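Local coordinates for Lmo0325 protein (Listeria monocytogenes EGD-e, PDB 4RYK), which probably binds DNA as a transcriptional regulator of the Rgg type, with an N-terminal helix-turn-helix region and an all-helical C-terminal region, at the interface of chains A and B. Residues are numbered along the deposited sequence; one frame, centred on the assembly and turned at random. Chains: chain A/B, Lmo0325 protein.

Contact 1 and contact 2 are two portions of one aromatic patch between the C-terminal helical regions of the two chains, their C-alpha centres about 3 Å apart. Both turn on B:Phe240 and share A:Tyr245 and A:Ile285. Contact 1 sets out the rim of the site, where A:Tyr245, A:Tyr282 and A:Ile285 surround the ring. Contact 2 adds its floor, the ring of A:Phe244, together with a water link between backbones. Because the interface is two-fold symmetric, each contact recurs with the chains exchanged, so the patch fastens the pair of subunits twice over, if this dimer is the biological one.

Contact 1: the interface of chains A and B. Residues chain A 245, 282, 285; chain B 238, 240.
Inserted from a short 3-10 turn of chain B, B:Phe240 reaches into a hydrophobic and aromatic notch of chain A, part of the symmetric interface between the Rgg-type C-terminal regions. Three side chains from two stretches of chain A border its ring. A:Ile285 comes from the direction opposite to the phenylalanine and puts its terminal methyl, CD1, 3.9 Å from CZ of B:Phe240, at the far end of the ring. With CG1 of A:Ile285 beside the backbone N (chi1 -61°) and a further bend about chi2, the longer branch carries CD1 to the ring. At another part of the rim the phenol oxygen OH of A:Tyr245 lies 3.7 Å from CD2 of B:Phe240. A:Tyr282 borders the CD1 side, its ring carbon CE1 4.0 Å from CD1 of B:Phe240. Its hydroxyl OH is 3.7 Å from the carbonyl O of B:Phe240, a contact beyond hydrogen-bond length. The carbonyl O of B:Gly238 meets the edge of the same tyrosine ring, in its plane, 3.9 Å from CE1. The phenylalanine is thus bordered by aliphatic, aromatic and phenolic groups. A:Tyr245 lies in helix 243-259, A:Ile285 in helix 283-300 and A:Tyr282 in the loop just before that helix; B:Gly238 and B:Phe240 belong to the consecutive 3-10 turns 236-238 and 240-242.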
loop_
_atom_site.group_PDB
_atom_site.type_symbol
_atom_site.label_atom_id
_atom_site.label_comp_id
_atom_site.label_asym_id
_atom_site.label_seq_id
_atom_site.Cartn_x
_atom_site.Cartn_y
_atom_site.Cartn_z
ATOM N N TYR A 245 1.507 -1.535 12.947
ATOM C CA TYR A 245 0.927 -2.701 13.555
ATOM C C TYR A 245 1.903 -3.520 14.376
ATOM O O TYR A 245 1.492 -4.324 15.198
ATOM C CB TYR A 245 0.217 -3.565 12.505
ATOM C CG TYR A 245 -1.050 -2.908 12.062
ATOM C CD1 TYR A 245 -2.139 -2.869 12.887
ATOM C CD2 TYR A 245 -1.129 -2.280 10.839
ATOM C CE1 TYR A 245 -3.323 -2.223 12.523
ATOM C CE2 TYR A 245 -2.284 -1.635 10.452
ATOM C CZ TYR A 245 -3.392 -1.629 11.296
ATOM O OH TYR A 245 -4.553 -1.019 10.886
ATOM N N TYR A 282 1.449 9.874 16.494
ATOM C CA TYR A 282 0.124 9.273 16.477
ATOM C C TYR A 282 -0.516 9.549 17.821
ATOM O O TYR A 282 -0.863 8.619 18.552
ATOM C CB TYR A 282 0.191 7.744 16.237
ATOM C CG TYR A 282 0.675 7.303 14.869
ATOM C CD1 TYR A 282 -0.144 7.394 13.773
ATOM C CD2 TYR A 282 1.955 6.784 14.694
ATOM C CE1 TYR A 282 0.279 7.005 12.540
ATOM C CE2 TYR A 282 2.426 6.415 13.440
ATOM C CZ TYR A 282 1.592 6.521 12.373
ATOM O OH TYR A 282 2.004 6.122 11.139
ATOM N N ILE A 285 -3.992 7.962 18.694
ATOM C CA ILE A 285 -3.872 6.538 18.953
ATOM C C ILE A 285 -3.304 6.321 20.350
ATOM O O ILE A 285 -3.806 5.455 21.114
ATOM C CB ILE A 285 -2.961 5.864 17.908
ATOM C CG1 ILE A 285 -3.556 6.037 16.490
ATOM C CG2 ILE A 285 -2.639 4.414 18.285
ATOM C CD1 ILE A 285 -4.887 5.378 16.259
ATOM N N GLY B 238 -2.805 11.225 8.280
ATOM C CA GLY B 238 -2.673 10.407 9.510
ATOM C C GLY B 238 -2.329 8.942 9.234
ATOM O O GLY B 238 -2.497 8.090 10.095
ATOM N N PHE B 240 -1.484 5.153 8.614
ATOM C CA PHE B 240 -0.824 4.047 9.295
ATOM C C PHE B 240 0.343 3.481 8.515
ATOM O O PHE B 240 1.323 3.085 9.145
ATOM C CB PHE B 240 -1.775 2.940 9.729
ATOM C CG PHE B 240 -2.822 3.381 10.718
ATOM C CD1 PHE B 240 -2.675 4.534 11.464
ATOM C CD2 PHE B 240 -3.977 2.661 10.870
ATOM C CE1 PHE B 240 -3.631 4.954 12.344
ATOM C CE2 PHE B 240 -4.949 3.070 11.782
ATOM C CZ PHE B 240 -4.782 4.233 12.492
#

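Contact 2: the interface of chains A and B. Residues chain A 244-245, 285; chain B 240.
A face-to-face phenylalanine stack forms this part of a homodimer interface, joining the two copies of the C-terminal helical region; the structure alone does not establish that this dimer is the functional one. The rings of A:Phe244 and B:Phe240 lie almost parallel, 6° between planes, with centroids 4.0 Å apart. They are slightly slipped: CD1 of B:Phe240 sits over the centre of the A:Phe244 ring, whereas CZ of A:Phe244 lies nearer the rim of the partner ring. A close ring-carbon pair is CZ of A:Phe244 with CE1 of B:Phe240, at 3.7 Å. CG of A:Phe244 is anti to its own backbone N (chi1 178°), and the second torsion turns the flat face toward chain B; the B:Phe240 ring presents a matching face. Beside the stack, CB of A:Phe244 approaches the carbonyl O of B:Phe240 to 3.4 Å, a packing contact that brings the backbone of the turn close to the root of the chain A side chain. A water completes the link: A:Phe244 N donates to it over 2.8 Å in a nearly straight bond, 172° at the hydrogen, and the same water lies 2.5 Å from the carbonyl O of B:Phe240. This bridge links the two backbones beside the stack and may help hold the turn of chain B in place against the start of the chain A helix. Within chain A, the A:Phe244 ring turns its CD1 edge onto the face of the A:Tyr245 ring, CD1 3.9 Å above the plane and over its centre, so the tyrosine flanks the stack at an edge and braces the phenylalanine from within its own chain. A:Phe244 sits at the N-terminal start of helix 243-259, and B:Phe240 begins the 3-10 turn 240-242 that leads directly into the equivalent helix of chain B.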
loop_
_atom_site.group_PDB
_atom_site.type_symbol
_atom_site.label_atom_id
_atom_site.label_comp_id
_atom_site.label_asym_id
_atom_site.label_seq_id
_atom_site.Cartn_x
_atom_site.Cartn_y
_atom_site.Cartn_z
ATOM N N PHE A 244 3.401 0.333 11.971
ATOM C CA PHE A 244 2.382 0.726 12.916
ATOM C C PHE A 244 1.799 -0.486 13.666
ATOM O O PHE A 244 1.576 -0.458 14.873
ATOM C CB PHE A 244 1.268 1.505 12.189
ATOM C CG PHE A 244 0.113 1.920 13.087
ATOM C CD1 PHE A 244 -0.983 1.094 13.267
ATOM C CD2 PHE A 244 0.134 3.149 13.761
ATOM C CE1 PHE A 244 -2.044 1.471 14.100
ATOM C CE2 PHE A 244 -0.922 3.536 14.583
ATOM C CZ PHE A 244 -1.999 2.696 14.770
ATOM N N TYR A 245 1.507 -1.535 12.947
ATOM C CA TYR A 245 0.927 -2.701 13.555
ATOM C C TYR A 245 1.903 -3.520 14.376
ATOM O O TYR A 245 1.492 -4.324 15.198
ATOM C CB TYR A 245 0.217 -3.565 12.505
ATOM C CG TYR A 245 -1.050 -2.908 12.062
ATOM C CD1 TYR A 245 -2.139 -2.869 12.887
ATOM C CD2 TYR A 245 -1.129 -2.280 10.839
ATOM C CE1 TYR A 245 -3.323 -2.223 12.523
ATOM C CE2 TYR A 245 -2.284 -1.635 10.452
ATOM C CZ TYR A 245 -3.392 -1.629 11.296
ATOM O OH TYR A 245 -4.553 -1.019 10.886
ATOM N N ILE A 285 -3.992 7.962 18.694
ATOM C CA ILE A 285 -3.872 6.538 18.953
ATOM C C ILE A 285 -3.304 6.321 20.350
ATOM O O ILE A 285 -3.806 5.455 21.114
ATOM C CB ILE A 285 -2.961 5.864 17.908
ATOM C CG1 ILE A 285 -3.556 6.037 16.490
ATOM C CG2 ILE A 285 -2.639 4.414 18.285
ATOM C CD1 ILE A 285 -4.887 5.378 16.259
ATOM N N PHE B 240 -1.484 5.153 8.614
ATOM C CA PHE B 240 -0.824 4.047 9.295
ATOM C C PHE B 240 0.343 3.481 8.515
ATOM O O PHE B 240 1.323 3.085 9.145
ATOM C CB PHE B 240 -1.775 2.940 9.729
ATOM C CG PHE B 240 -2.822 3.381 10.718
ATOM C CD1 PHE B 240 -2.675 4.534 11.464
ATOM C CD2 PHE B 240 -3.977 2.661 10.870
ATOM C CE1 PHE B 240 -3.631 4.954 12.344
ATOM C CE2 PHE B 240 -4.949 3.070 11.782
ATOM C CZ PHE B 240 -4.782 4.233 12.492
HETATM O O HOH W 1 3.000 1.284 9.356
#